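Local coordinates for protein methylmalonyl-CoA epimerase, mitochondrial (PDB 3RMU) that interconverts (R)- and (S)-methylmalonyl-CoA in mitochondrial propionyl-CoA metabolism, using a cobalt(II)-binding active site, at residues N7-A12 and H79-E84; V35-H40 and I109-K114; H40-V45 and E55-L60; I83-I88 and V129-A134. All coordinates share one frame; numbering follows the deposited sequence.

Contact 1: residues N7-A12 and H79-E84; sequences NHVAIA and HHICIE. With CO (cobalt (II) ion), chain E.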
loop_
_atom_site.group_PDB
_atom_site.type_symbol
_atom_site.label_atom_id
_atom_site.label_comp_id
_atom_site.label_asym_id
_atom_site.label_seq_id
_atom_site.Cartn_x
_atom_site.Cartn_y
_atom_site.Cartn_z
ATOM N N ASN A 7 -8.884 -5.052 -0.699
ATOM C CA ASN A 7 -9.358 -4.995 -2.070
ATOM C C ASN A 7 -8.276 -4.434 -3.024
ATOM O O ASN A 7 -7.988 -5.029 -4.034
ATOM C CB ASN A 7 -10.656 -4.202 -2.116
ATOM C CG ASN A 7 -11.223 -4.103 -3.485
ATOM O OD1 ASN A 7 -10.744 -3.347 -4.333
ATOM N ND2 ASN A 7 -12.277 -4.880 -3.725
ATOM N N HIS A 8 -7.648 -3.318 -2.687
ATOM C CA HIS A 8 -6.569 -2.785 -3.511
ATOM C C HIS A 8 -5.638 -1.895 -2.725
ATOM O O HIS A 8 -6.017 -1.387 -1.648
ATOM C CB HIS A 8 -7.108 -2.006 -4.754
ATOM C CG HIS A 8 -8.044 -0.852 -4.473
ATOM N ND1 HIS A 8 -9.411 -0.995 -4.459
ATOM C CD2 HIS A 8 -7.813 0.495 -4.384
ATOM C CE1 HIS A 8 -9.978 0.192 -4.274
ATOM N NE2 HIS A 8 -9.024 1.113 -4.204
ATOM N N VAL A 9 -4.432 -1.740 -3.263
ATOM C CA VAL A 9 -3.526 -0.673 -2.863
ATOM C C VAL A 9 -3.534 0.250 -4.049
ATOM O O VAL A 9 -3.345 -0.214 -5.167
ATOM C CB VAL A 9 -2.113 -1.167 -2.552
ATOM C CG1 VAL A 9 -1.185 0.027 -2.313
ATOM C CG2 VAL A 9 -2.136 -1.992 -1.336
ATOM N N ALA A 10 -3.781 1.543 -3.840
ATOM C CA ALA A 10 -3.858 2.526 -4.947
ATOM C C ALA A 10 -2.526 3.288 -4.995
ATOM O O ALA A 10 -2.068 3.788 -3.978
ATOM C CB ALA A 10 -4.948 3.597 -4.703
ATOM N N ILE A 11 -1.947 3.352 -6.179
ATOM C CA ILE A 11 -0.689 4.094 -6.431
ATOM C C ILE A 11 -0.972 5.166 -7.456
ATOM O O ILE A 11 -1.474 4.855 -8.538
ATOM C CB ILE A 11 0.447 3.162 -7.006
ATOM C CG1 ILE A 11 0.633 1.879 -6.202
ATOM C CG2 ILE A 11 1.785 3.967 -7.173
ATOM C CD1 ILE A 11 0.912 2.012 -4.778
ATOM N N ALA A 12 -0.669 6.435 -7.124
ATOM C CA ALA A 12 -0.737 7.519 -8.061
ATOM C C ALA A 12 0.561 7.564 -8.864
ATOM O O ALA A 12 1.657 7.445 -8.310
ATOM C CB ALA A 12 -0.954 8.836 -7.327
ATOM N N HIS A 79 -1.152 6.017 -2.565
ATOM C CA HIS A 79 -2.179 7.019 -2.311
ATOM C C HIS A 79 -3.188 6.518 -1.253
ATOM O O HIS A 79 -3.538 7.269 -0.349
ATOM C CB HIS A 79 -2.891 7.412 -3.601
ATOM C CG HIS A 79 -3.896 8.492 -3.407
ATOM N ND1 HIS A 79 -5.241 8.250 -3.263
ATOM C CD2 HIS A 79 -3.745 9.839 -3.335
ATOM C CE1 HIS A 79 -5.874 9.389 -3.061
ATOM N NE2 HIS A 79 -4.988 10.370 -3.107
ATOM N N HIS A 80 -3.703 5.286 -1.367
ATOM C CA HIS A 80 -4.631 4.770 -0.338
ATOM C C HIS A 80 -4.618 3.250 -0.305
ATOM O O HIS A 80 -4.124 2.621 -1.233
ATOM C CB HIS A 80 -6.088 5.303 -0.479
ATOM C CG HIS A 80 -6.843 4.893 -1.721
ATOM N ND1 HIS A 80 -6.847 5.654 -2.869
ATOM C CD2 HIS A 80 -7.687 3.847 -1.965
ATOM C CE1 HIS A 80 -7.634 5.086 -3.768
ATOM N NE2 HIS A 80 -8.163 3.991 -3.253
ATOM N N ILE A 81 -5.184 2.680 0.747
ATOM C CA ILE A 81 -5.508 1.245 0.766
ATOM C C ILE A 81 -7.012 1.110 0.842
ATOM O O ILE A 81 -7.692 1.941 1.460
ATOM C CB ILE A 81 -4.820 0.539 1.928
ATOM C CG1 ILE A 81 -5.152 1.200 3.289
ATOM C CG2 ILE A 81 -3.276 0.549 1.711
ATOM C CD1 ILE A 81 -4.638 0.397 4.521
ATOM N N CYS A 82 -7.559 0.064 0.241
ATOM C CA CYS A 82 -8.964 -0.127 0.287
ATOM C C CYS A 82 -9.265 -1.457 0.944
ATOM O O CYS A 82 -8.813 -2.502 0.480
ATOM C CB CYS A 82 -9.593 -0.066 -1.095
ATOM S SG CYS A 82 -11.345 -0.498 -1.102
ATOM N N ILE A 83 -10.007 -1.394 2.040
ATOM C CA ILE A 83 -10.392 -2.589 2.785
ATOM C C ILE A 83 -11.914 -2.814 2.720
ATOM O O ILE A 83 -12.733 -1.882 2.848
ATOM C CB ILE A 83 -9.893 -2.525 4.268
ATOM C CG1 ILE A 83 -8.411 -2.173 4.351
ATOM C CG2 ILE A 83 -10.161 -3.869 5.036
ATOM C CD1 ILE A 83 -7.903 -2.000 5.790
ATOM N N GLU A 84 -12.302 -4.066 2.531
ATOM C CA GLU A 84 -13.707 -4.395 2.433
ATOM C C GLU A 84 -14.375 -4.462 3.795
ATOM O O GLU A 84 -13.750 -4.782 4.804
ATOM C CB GLU A 84 -13.913 -5.700 1.670
ATOM C CG GLU A 84 -13.459 -5.539 0.228
ATOM C CD GLU A 84 -13.616 -6.772 -0.602
ATOM O OE1 GLU A 84 -14.182 -7.771 -0.112
ATOM O OE2 GLU A 84 -13.156 -6.743 -1.758
HETATM CO CO CO E . -9.575 3.043 -4.220
HETATM O O HOH W 1 -10.822 4.791 -5.110
HETATM O O HOH W 2 -11.230 2.705 -5.870
HETATM O O HOH W 3 -8.475 3.373 -6.252
#

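Contact 2: residues V35-H40 and I109-K114; sequences VPLPEH and IGAHGK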
loop_
_atom_site.group_PDB
_atom_site.type_symbol
_atom_site.label_atom_id
_atom_site.label_comp_id
_atom_site.label_asym_id
_atom_site.label_seq_id
_atom_site.Cartn_x
_atom_site.Cartn_y
_atom_site.Cartn_z
ATOM N N VAL A 35 -8.234 2.078 -18.117
ATOM C CA VAL A 35 -9.684 2.324 -18.135
ATOM C C VAL A 35 -9.960 3.759 -17.667
ATOM O O VAL A 35 -9.670 4.065 -16.521
ATOM C CB VAL A 35 -10.392 1.368 -17.124
ATOM C CG1 VAL A 35 -11.882 1.604 -17.136
ATOM C CG2 VAL A 35 -10.093 -0.089 -17.476
ATOM N N PRO A 36 -10.532 4.634 -18.528
ATOM C CA PRO A 36 -10.905 5.919 -17.954
ATOM C C PRO A 36 -12.155 5.823 -17.075
ATOM O O PRO A 36 -13.156 5.235 -17.488
ATOM C CB PRO A 36 -11.222 6.776 -19.168
ATOM C CG PRO A 36 -11.700 5.790 -20.191
ATOM C CD PRO A 36 -10.936 4.521 -19.936
ATOM N N LEU A 37 -12.110 6.500 -15.940
ATOM C CA LEU A 37 -13.256 6.612 -15.019
ATOM C C LEU A 37 -13.587 8.090 -14.829
ATOM O O LEU A 37 -13.208 8.676 -13.804
ATOM C CB LEU A 37 -12.909 5.967 -13.684
ATOM C CG LEU A 37 -12.557 4.487 -13.740
ATOM C CD1 LEU A 37 -12.070 3.962 -12.367
ATOM C CD2 LEU A 37 -13.736 3.693 -14.249
ATOM N N PRO A 38 -14.280 8.691 -15.810
ATOM C CA PRO A 38 -14.482 10.139 -15.787
ATOM C C PRO A 38 -15.241 10.628 -14.560
ATOM O O PRO A 38 -14.953 11.721 -14.068
ATOM C CB PRO A 38 -15.294 10.404 -17.056
ATOM C CG PRO A 38 -15.059 9.266 -17.916
ATOM C CD PRO A 38 -14.858 8.104 -17.036
ATOM N N GLU A 39 -16.221 9.844 -14.092
ATOM C CA GLU A 39 -16.998 10.206 -12.897
ATOM C C GLU A 39 -16.104 10.382 -11.662
ATOM O O GLU A 39 -16.466 11.132 -10.737
ATOM C CB GLU A 39 -18.024 9.116 -12.571
ATOM C CG GLU A 39 -19.176 9.003 -13.549
ATOM C CD GLU A 39 -20.320 8.166 -12.984
ATOM O OE1 GLU A 39 -21.110 8.686 -12.166
ATOM O OE2 GLU A 39 -20.411 6.975 -13.339
ATOM N N HIS A 40 -14.983 9.670 -11.634
ATOM C CA HIS A 40 -14.069 9.669 -10.475
ATOM C C HIS A 40 -12.812 10.482 -10.710
ATOM O O HIS A 40 -11.934 10.575 -9.832
ATOM C CB HIS A 40 -13.780 8.225 -10.097
ATOM C CG HIS A 40 -15.035 7.443 -9.909
ATOM N ND1 HIS A 40 -15.755 7.485 -8.736
ATOM C CD2 HIS A 40 -15.764 6.700 -10.775
ATOM C CE1 HIS A 40 -16.855 6.765 -8.875
ATOM N NE2 HIS A 40 -16.886 6.279 -10.102
ATOM N N ILE A 109 -20.653 6.479 -4.200
ATOM C CA ILE A 109 -20.425 5.282 -4.992
ATOM C C ILE A 109 -19.020 5.424 -5.588
ATOM O O ILE A 109 -18.738 6.423 -6.251
ATOM C CB ILE A 109 -21.453 5.106 -6.103
ATOM C CG1 ILE A 109 -22.871 5.086 -5.526
ATOM C CG2 ILE A 109 -21.199 3.806 -6.844
ATOM C CD1 ILE A 109 -23.120 3.959 -4.553
ATOM N N GLY A 110 -18.142 4.459 -5.298
ATOM C CA GLY A 110 -16.771 4.428 -5.863
ATOM C C GLY A 110 -16.681 3.783 -7.243
ATOM O O GLY A 110 -17.702 3.402 -7.834
ATOM N N ALA A 111 -15.454 3.623 -7.762
ATOM C CA ALA A 111 -15.272 3.195 -9.175
ATOM C C ALA A 111 -15.758 1.777 -9.448
ATOM O O ALA A 111 -16.035 1.418 -10.609
ATOM C CB ALA A 111 -13.850 3.324 -9.597
ATOM N N HIS A 112 -15.890 0.975 -8.385
ATOM C CA HIS A 112 -16.337 -0.406 -8.540
ATOM C C HIS A 112 -17.864 -0.514 -8.549
ATOM O O HIS A 112 -18.425 -1.612 -8.667
ATOM C CB HIS A 112 -15.744 -1.283 -7.435
ATOM C CG HIS A 112 -14.252 -1.156 -7.286
ATOM N ND1 HIS A 112 -13.610 -1.389 -6.090
ATOM C CD2 HIS A 112 -13.286 -0.803 -8.168
ATOM C CE1 HIS A 112 -12.311 -1.205 -6.245
ATOM N NE2 HIS A 112 -12.087 -0.838 -7.492
ATOM N N GLY A 113 -18.535 0.627 -8.448
ATOM C CA GLY A 113 -19.999 0.659 -8.425
ATOM C C GLY A 113 -20.559 0.336 -7.051
ATOM O O GLY A 113 -21.760 0.105 -6.926
ATOM N N LYS A 114 -19.695 0.334 -6.019
ATOM C CA LYS A 114 -20.090 -0.020 -4.635
ATOM C C LYS A 114 -19.977 1.196 -3.717
ATOM O O LYS A 114 -19.173 2.081 -3.980
ATOM C CB LYS A 114 -19.175 -1.116 -4.103
ATOM C CG LYS A 114 -19.337 -2.468 -4.791
ATOM C CD LYS A 114 -20.413 -3.285 -4.105
ATOM C CE LYS A 114 -20.591 -4.643 -4.760
ATOM N NZ LYS A 114 -19.286 -5.358 -4.880
#

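Contact 3: residues H40-V45 and E55-L60; sequences HGVSVV and ELLHPL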
loop_
_atom_site.group_PDB
_atom_site.type_symbol
_atom_site.label_atom_id
_atom_site.label_comp_id
_atom_site.label_asym_id
_atom_site.label_seq_id
_atom_site.Cartn_x
_atom_site.Cartn_y
_atom_site.Cartn_z
ATOM N N HIS A 40 -14.983 9.670 -11.634
ATOM C CA HIS A 40 -14.069 9.669 -10.475
ATOM C C HIS A 40 -12.812 10.482 -10.710
ATOM O O HIS A 40 -11.934 10.575 -9.832
ATOM C CB HIS A 40 -13.780 8.225 -10.097
ATOM C CG HIS A 40 -15.035 7.443 -9.909
ATOM N ND1 HIS A 40 -15.755 7.485 -8.736
ATOM C CD2 HIS A 40 -15.764 6.700 -10.775
ATOM C CE1 HIS A 40 -16.855 6.765 -8.875
ATOM N NE2 HIS A 40 -16.886 6.279 -10.102
ATOM N N GLY A 41 -12.723 11.066 -11.909
ATOM C CA GLY A 41 -11.610 11.953 -12.264
ATOM C C GLY A 41 -10.252 11.295 -12.344
ATOM O O GLY A 41 -9.227 11.954 -12.151
ATOM N N VAL A 42 -10.215 9.983 -12.625
ATOM C CA VAL A 42 -8.955 9.300 -12.804
ATOM C C VAL A 42 -9.071 8.296 -13.933
ATOM O O VAL A 42 -10.188 7.952 -14.360
ATOM C CB VAL A 42 -8.507 8.549 -11.538
ATOM C CG1 VAL A 42 -8.268 9.517 -10.358
ATOM C CG2 VAL A 42 -9.526 7.480 -11.180
ATOM N N SER A 43 -7.921 7.890 -14.421
ATOM C CA SER A 43 -7.750 6.673 -15.251
ATOM C C SER A 43 -7.067 5.601 -14.401
ATOM O O SER A 43 -6.222 5.902 -13.581
ATOM C CB SER A 43 -6.905 6.974 -16.505
ATOM O OG SER A 43 -7.612 7.819 -17.435
ATOM N N VAL A 44 -7.432 4.329 -14.584
ATOM C CA VAL A 44 -6.869 3.263 -13.736
ATOM C C VAL A 44 -6.282 2.124 -14.568
ATOM O O VAL A 44 -6.870 1.732 -15.600
ATOM C CB VAL A 44 -7.939 2.679 -12.763
ATOM C CG1 VAL A 44 -9.172 2.197 -13.533
ATOM C CG2 VAL A 44 -7.327 1.533 -11.850
ATOM N N VAL A 45 -5.153 1.577 -14.126
ATOM C CA VAL A 45 -4.746 0.240 -14.590
ATOM C C VAL A 45 -4.733 -0.653 -13.342
ATOM O O VAL A 45 -4.243 -0.280 -12.271
ATOM C CB VAL A 45 -3.358 0.242 -15.317
ATOM C CG1 VAL A 45 -2.663 -1.138 -15.306
ATOM C CG2 VAL A 45 -3.418 0.804 -16.759
ATOM N N GLU A 55 -4.068 -0.637 -7.912
ATOM C CA GLU A 55 -4.786 0.230 -8.859
ATOM C C GLU A 55 -3.816 1.353 -9.111
ATOM O O GLU A 55 -3.512 2.139 -8.202
ATOM C CB GLU A 55 -6.091 0.765 -8.314
ATOM C CG GLU A 55 -7.130 -0.385 -8.064
ATOM C CD GLU A 55 -8.564 0.080 -7.838
ATOM O OE1 GLU A 55 -8.822 1.309 -7.889
ATOM O OE2 GLU A 55 -9.420 -0.830 -7.621
ATOM N N LEU A 56 -3.282 1.398 -10.334
ATOM C CA LEU A 56 -2.422 2.504 -10.743
ATOM C C LEU A 56 -3.312 3.630 -11.293
ATOM O O LEU A 56 -4.115 3.424 -12.203
ATOM C CB LEU A 56 -1.419 2.035 -11.819
ATOM C CG LEU A 56 -0.580 0.781 -11.569
ATOM C CD1 LEU A 56 0.248 0.408 -12.825
ATOM C CD2 LEU A 56 0.318 0.990 -10.373
ATOM N N LEU A 57 -3.136 4.850 -10.781
ATOM C CA LEU A 57 -4.111 5.911 -11.002
ATOM C C LEU A 57 -3.394 7.101 -11.587
ATOM O O LEU A 57 -2.296 7.412 -11.142
ATOM C CB LEU A 57 -4.724 6.359 -9.673
ATOM C CG LEU A 57 -5.534 5.294 -8.914
ATOM C CD1 LEU A 57 -6.057 5.890 -7.581
ATOM C CD2 LEU A 57 -6.666 4.795 -9.783
ATOM N N HIS A 58 -4.038 7.737 -12.560
ATOM C CA HIS A 58 -3.564 9.010 -13.121
ATOM C C HIS A 58 -4.749 9.949 -13.334
ATOM O O HIS A 58 -5.830 9.494 -13.708
ATOM C CB HIS A 58 -2.819 8.768 -14.436
ATOM C CG HIS A 58 -2.155 9.994 -14.968
ATOM N ND1 HIS A 58 -0.959 10.466 -14.469
ATOM C CD2 HIS A 58 -2.541 10.871 -15.921
ATOM C CE1 HIS A 58 -0.628 11.573 -15.110
ATOM N NE2 HIS A 58 -1.566 11.834 -16.003
ATOM N N PRO A 59 -4.570 11.262 -13.075
ATOM C CA PRO A 59 -5.649 12.223 -13.250
ATOM C C PRO A 59 -6.313 12.172 -14.610
ATOM O O PRO A 59 -5.643 11.990 -15.647
ATOM C CB PRO A 59 -4.952 13.589 -13.088
ATOM C CG PRO A 59 -3.780 13.287 -12.218
ATOM C CD PRO A 59 -3.333 11.924 -12.624
ATOM N N LEU A 60 -7.620 12.378 -14.582
ATOM C CA LEU A 60 -8.424 12.521 -15.787
ATOM C C LEU A 60 -9.233 13.795 -15.578
ATOM O O LEU A 60 -10.180 13.830 -14.774
ATOM C CB LEU A 60 -9.289 11.280 -15.992
ATOM C CG LEU A 60 -10.116 11.159 -17.263
ATOM C CD1 LEU A 60 -9.238 11.072 -18.480
ATOM C CD2 LEU A 60 -10.993 9.910 -17.139
#

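Contact 4: residues I83-I88 and V129-A134; sequences IEVDNI and VELEQA. With CO (cobalt (II) ion), chain E.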
loop_
_atom_site.group_PDB
_atom_site.type_symbol
_atom_site.label_atom_id
_atom_site.label_comp_id
_atom_site.label_asym_id
_atom_site.label_seq_id
_atom_site.Cartn_x
_atom_site.Cartn_y
_atom_site.Cartn_z
ATOM N N ILE A 83 -10.007 -1.394 2.040
ATOM C CA ILE A 83 -10.392 -2.589 2.785
ATOM C C ILE A 83 -11.914 -2.814 2.720
ATOM O O ILE A 83 -12.733 -1.882 2.848
ATOM C CB ILE A 83 -9.893 -2.525 4.268
ATOM C CG1 ILE A 83 -8.411 -2.173 4.351
ATOM C CG2 ILE A 83 -10.161 -3.869 5.036
ATOM C CD1 ILE A 83 -7.903 -2.000 5.790
ATOM N N GLU A 84 -12.302 -4.066 2.531
ATOM C CA GLU A 84 -13.707 -4.395 2.433
ATOM C C GLU A 84 -14.375 -4.462 3.795
ATOM O O GLU A 84 -13.750 -4.782 4.804
ATOM C CB GLU A 84 -13.913 -5.700 1.670
ATOM C CG GLU A 84 -13.459 -5.539 0.228
ATOM C CD GLU A 84 -13.616 -6.772 -0.602
ATOM O OE1 GLU A 84 -14.182 -7.771 -0.112
ATOM O OE2 GLU A 84 -13.156 -6.743 -1.758
ATOM N N VAL A 85 -15.657 -4.142 3.815
ATOM C CA VAL A 85 -16.454 -4.288 5.015
ATOM C C VAL A 85 -17.767 -4.940 4.611
ATOM O O VAL A 85 -18.191 -4.823 3.464
ATOM C CB VAL A 85 -16.733 -2.931 5.743
ATOM C CG1 VAL A 85 -15.428 -2.288 6.231
ATOM C CG2 VAL A 85 -17.531 -1.967 4.850
ATOM N N ASP A 86 -18.423 -5.641 5.526
ATOM C CA ASP A 86 -19.656 -6.318 5.090
ATOM C C ASP A 86 -20.862 -5.381 4.975
ATOM O O ASP A 86 -21.772 -5.661 4.216
ATOM C CB ASP A 86 -19.986 -7.584 5.911
ATOM C CG ASP A 86 -20.200 -7.295 7.363
ATOM O OD1 ASP A 86 -20.004 -6.127 7.766
ATOM O OD2 ASP A 86 -20.547 -8.231 8.121
ATOM N N ASN A 87 -20.874 -4.280 5.715
ATOM C CA ASN A 87 -21.994 -3.350 5.664
ATOM C C ASN A 87 -21.488 -1.946 5.857
ATOM O O ASN A 87 -21.213 -1.539 6.974
ATOM C CB ASN A 87 -23.040 -3.698 6.718
ATOM C CG ASN A 87 -24.321 -2.879 6.585
ATOM O OD1 ASN A 87 -24.300 -1.689 6.249
ATOM N ND2 ASN A 87 -25.437 -3.506 6.894
ATOM N N ILE A 88 -21.421 -1.204 4.759
ATOM C CA ILE A 88 -20.904 0.153 4.759
ATOM C C ILE A 88 -21.712 1.121 5.679
ATOM O O ILE A 88 -21.144 1.989 6.350
ATOM C CB ILE A 88 -20.813 0.663 3.314
ATOM C CG1 ILE A 88 -19.905 1.893 3.215
ATOM C CG2 ILE A 88 -22.169 0.924 2.716
ATOM C CD1 ILE A 88 -18.500 1.518 3.220
ATOM N N VAL A 129 -7.402 5.525 4.214
ATOM C CA VAL A 129 -8.082 4.240 4.144
ATOM C C VAL A 129 -9.466 4.408 3.522
ATOM O O VAL A 129 -10.265 5.225 3.970
ATOM C CB VAL A 129 -8.203 3.569 5.501
ATOM C CG1 VAL A 129 -9.000 2.250 5.371
ATOM C CG2 VAL A 129 -6.799 3.333 6.152
ATOM N N GLU A 130 -9.723 3.632 2.467
ATOM C CA GLU A 130 -11.051 3.588 1.799
ATOM C C GLU A 130 -11.682 2.301 2.302
ATOM O O GLU A 130 -11.022 1.263 2.354
ATOM C CB GLU A 130 -10.805 3.512 0.293
ATOM C CG GLU A 130 -12.002 3.254 -0.603
ATOM C CD GLU A 130 -11.651 3.185 -2.102
ATOM O OE1 GLU A 130 -10.471 2.984 -2.594
ATOM O OE2 GLU A 130 -12.658 3.389 -2.840
ATOM N N LEU A 131 -12.907 2.383 2.771
ATOM C CA LEU A 131 -13.696 1.210 3.169
ATOM C C LEU A 131 -14.781 1.015 2.128
ATOM O O LEU A 131 -15.465 1.958 1.743
ATOM C CB LEU A 131 -14.335 1.380 4.538
ATOM C CG LEU A 131 -13.357 1.504 5.722
ATOM C CD1 LEU A 131 -14.108 1.757 7.034
ATOM C CD2 LEU A 131 -12.466 0.247 5.803
ATOM N N GLU A 132 -14.937 -0.227 1.682
ATOM C CA GLU A 132 -15.836 -0.506 0.574
ATOM C C GLU A 132 -16.676 -1.692 0.890
ATOM O O GLU A 132 -16.211 -2.693 1.419
ATOM C CB GLU A 132 -15.037 -0.716 -0.734
ATOM C CG GLU A 132 -15.931 -1.115 -1.921
ATOM C CD GLU A 132 -15.190 -1.168 -3.260
ATOM O OE1 GLU A 132 -15.084 -0.138 -3.961
ATOM O OE2 GLU A 132 -14.717 -2.248 -3.621
ATOM N N GLN A 133 -17.951 -1.569 0.572
ATOM C CA GLN A 133 -18.901 -2.612 0.808
ATOM C C GLN A 133 -18.482 -3.897 0.093
ATOM O O GLN A 133 -18.278 -3.877 -1.118
ATOM C CB GLN A 133 -20.261 -2.120 0.276
ATOM C CG GLN A 133 -21.347 -3.136 0.307
ATOM C CD GLN A 133 -21.822 -3.416 1.687
ATOM O OE1 GLN A 133 -22.588 -2.636 2.267
ATOM N NE2 GLN A 133 -21.406 -4.547 2.226
ATOM N N ALA A 134 -18.396 -5.006 0.834
ATOM C CA ALA A 134 -18.098 -6.321 0.242
ATOM C C ALA A 134 -19.184 -6.734 -0.747
ATOM O O ALA A 134 -19.068 -6.502 -1.950
ATOM C CB ALA A 134 -17.951 -7.392 1.332
ATOM O OXT ALA A 134 -20.213 -7.315 -0.374
HETATM CO CO CO E . -9.575 3.043 -4.220
HETATM O O HOH W 1 -10.822 4.791 -5.110
HETATM O O HOH W 2 -11.230 2.705 -5.870
HETATM O O HOH W 3 -8.475 3.373 -6.252
#

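Contact 1: residues N7-A12 and H79-E84
Two imidazoles rising from neighbouring strands grip the cobalt: NE2 of H8 and NE2 of H80 each lie 2.0 Å from CO. Three waters also bind the metal, and E130 supplies the remaining protein ligand through OE1. The two histidine NE2 atoms are 3.2 Å apart, both being ligands of the cobalt and not hydrogen-bonded, and the rings meet rim to rim with their planes 76° apart. Both rings stand upright because CG takes the crowded position between backbone N and carbonyl carbon (chi1 57° in H8, 65° in H80). Each then lies over the residue opposite it: C82 CB is 3.4 Å from the centroid of the H8 ring, and A10 CB is likewise 3.4 Å from that of H80, both CH-pi contacts over a face.

The strands run antiparallel at the middle of the mixed sheet of the vicinal oxygen chelate (VOC) fold, and carry two classic beta bulges. N7 and H8 share C82 as partner; H79 and H80 share A10. Each bulge places a second-shell side chain beside its histidine. H8 ND1 donates to N7 OD1 at 2.7 Å, in the ring plane and onto an amide lone pair, while H80 ND1 donates to H79 ND1 at 3.1 Å, almost perfectly straight. N7 is steadied in turn by ND2, which reaches the anti lone pair of E84 OE2 at 2.8 Å.

On the sheet face away from the metal, CG2 of V9 touches CG2 of I81, and these residues pack against V9 and M54 of the second subunit.

Contact 2: residues V35-H40 and I109-K114
The H40 imidazole leans across to the turn at I109-K114 and presents a face and an edge to different parts of it. A111 CA lies over one face, 3.9 Å from the ring centroid in a CH-pi contact, toward the NE2 side. At the edge, in the ring plane, H40 CE1 approaches I109 O to 3.2 Å. Chi1 of -52° sets CG anti to the carbonyl carbon, and chi2 of -82° turns the ring face to the turn.

L37 reaches over with the same first torsion (chi1 -60°) and meets the turn tip to tip, its CD1 only 3.4 Å from A111 CB, tighter than usual carbon contact. A111 therefore touches both: its backbone CA meets the imidazole face, and its methyl meets the leucine.

L37 lies on strand 30-37, and H40 N donates to L37 O at 3.0 Å, which holds H40 beside it. G110 to G113 form a type I beta turn closed by G113 N to G110 O at 3.0 Å. The turn belongs to the loop between strands 108-109 and 115-119, and this surface contact brings it against strand 30-37, the outermost strand at the opposite edge of the sheet, near the metal site. The ring nitrogens of H112 are hydrogen-bonded to E55 and E132, the ring meeting that of the metal ligand H8.

No hydrogen bond joins the two segments. They are held by van der Waals and CH-pi contact, with probably a little attraction between the polarised CE1-H of H40 and the I109 carbonyl, so shape matters more than polarity.

Contact 3: residues H40-V45 and E55-L60
P59 CD lies over one face of the H58 imidazole, 3.2 Å above its plane and offset toward the rim, so the proline ring packs back on the residue before it. H58 CG stands anti to the backbone N (chi1 -172°), and its ND1 is hydrogen-bonded to V13 O. The second flat group, the E55 carboxylate, ends an extended chain and is hydrogen-bonded through OE2 to H112 NE2, close to the metal site.

The two segments pair as an antiparallel ladder. S43 and H58 make a hydrogen-bonded pair, with S43 N to H58 O at 2.7 Å and H58 N to S43 O at 3.0 Å; V45 and L56 repeat the pattern. The strands, 42-48 and 53-59, are the two arms of a beta hairpin within the VOC sheet. At its open end G41 has positive phi (66°) and, with V42, faces L37 in a G1 beta bulge toward strand 30-37. L60 N bonds to G41 O at 2.9 Å, but the donor comes 59° above the carbonyl plane, where the strand pairing gives out.

Between the rungs, V44 and L57 form a non-hydrogen-bonded pair whose side chains share a face: V44 CB touches L57 CD2 at 3.9 Å, and V44 CG2 reaches obliquely to E55 CB at 3.8 Å. Over the other face, V45 CG1 and L56 CD1 lie side by side at 4.1 Å, beneath helix 16-26, whose A20 meets V45 and whose L16 and Y23 meet L56. Nearer the open end, L60 CD1 comes to S43 OG at 3.8 Å.

Contact 4: residues I83-I88 and V129-A134
E130 OE1 binds CO at 1.9 Å, completing the metal site with H8 and H80; its chain runs extended, with CG anti to the backbone N (chi1 171°). At the other end Q133, bent at chi2 (72°), uses both ends of its amide. OE1 accepts I88 N at 3.1 Å, while NE2 donates to D86 O at a very short 2.3 Å, arriving well above that carbonyl's plane, so this corner looks strained.

The strands run parallel. I83 N meets E130 O at 2.9 Å, further rungs follow through E132, and A134 N closes on V85 O at 2.6 Å. N87 is the N-cap of helix 88-97, its OD1 accepting A90 N; by binding I88 N and D86 O, Q133 ties the C-terminal strand to the start of that helix.

The V85 and L131 side chains cross at about a right angle, CG1 of V85 3.9 Å from CD2 of L131, and I88 CD1 comes to L131 O at 3.4 Å. Beyond I83 and V129 lies the second subunit.

E130 OE2 stays 3.4 Å from CO, and two bound waters donate weakly to it. The carboxylate therefore binds through one oxygen, and its charge probably offsets part of the cobalt's.

All four contacts reach one mixed sheet, crossed in the order 30-37, 42-48, 53-59, 3-12, 77-85, 129-133, 115-119, 108-109. The centre of contact 1 is about 4 Å from the centre of the chain; contact 3 flanks it through strand 53-59, and contact 4 shares strand 77-85 with it. The centres of contacts 3 and 4 are about 20 Å apart, on opposite sides of the chain centre. Contact 2 joins the two ends of the sheet, its H112 bonding to E55 and E132. Contact 3 falls within the span of contact 1, and contact 4 begins where contact 1 ends; H8, H80 and E130 thus bring three distant points of the sequence to one cobalt.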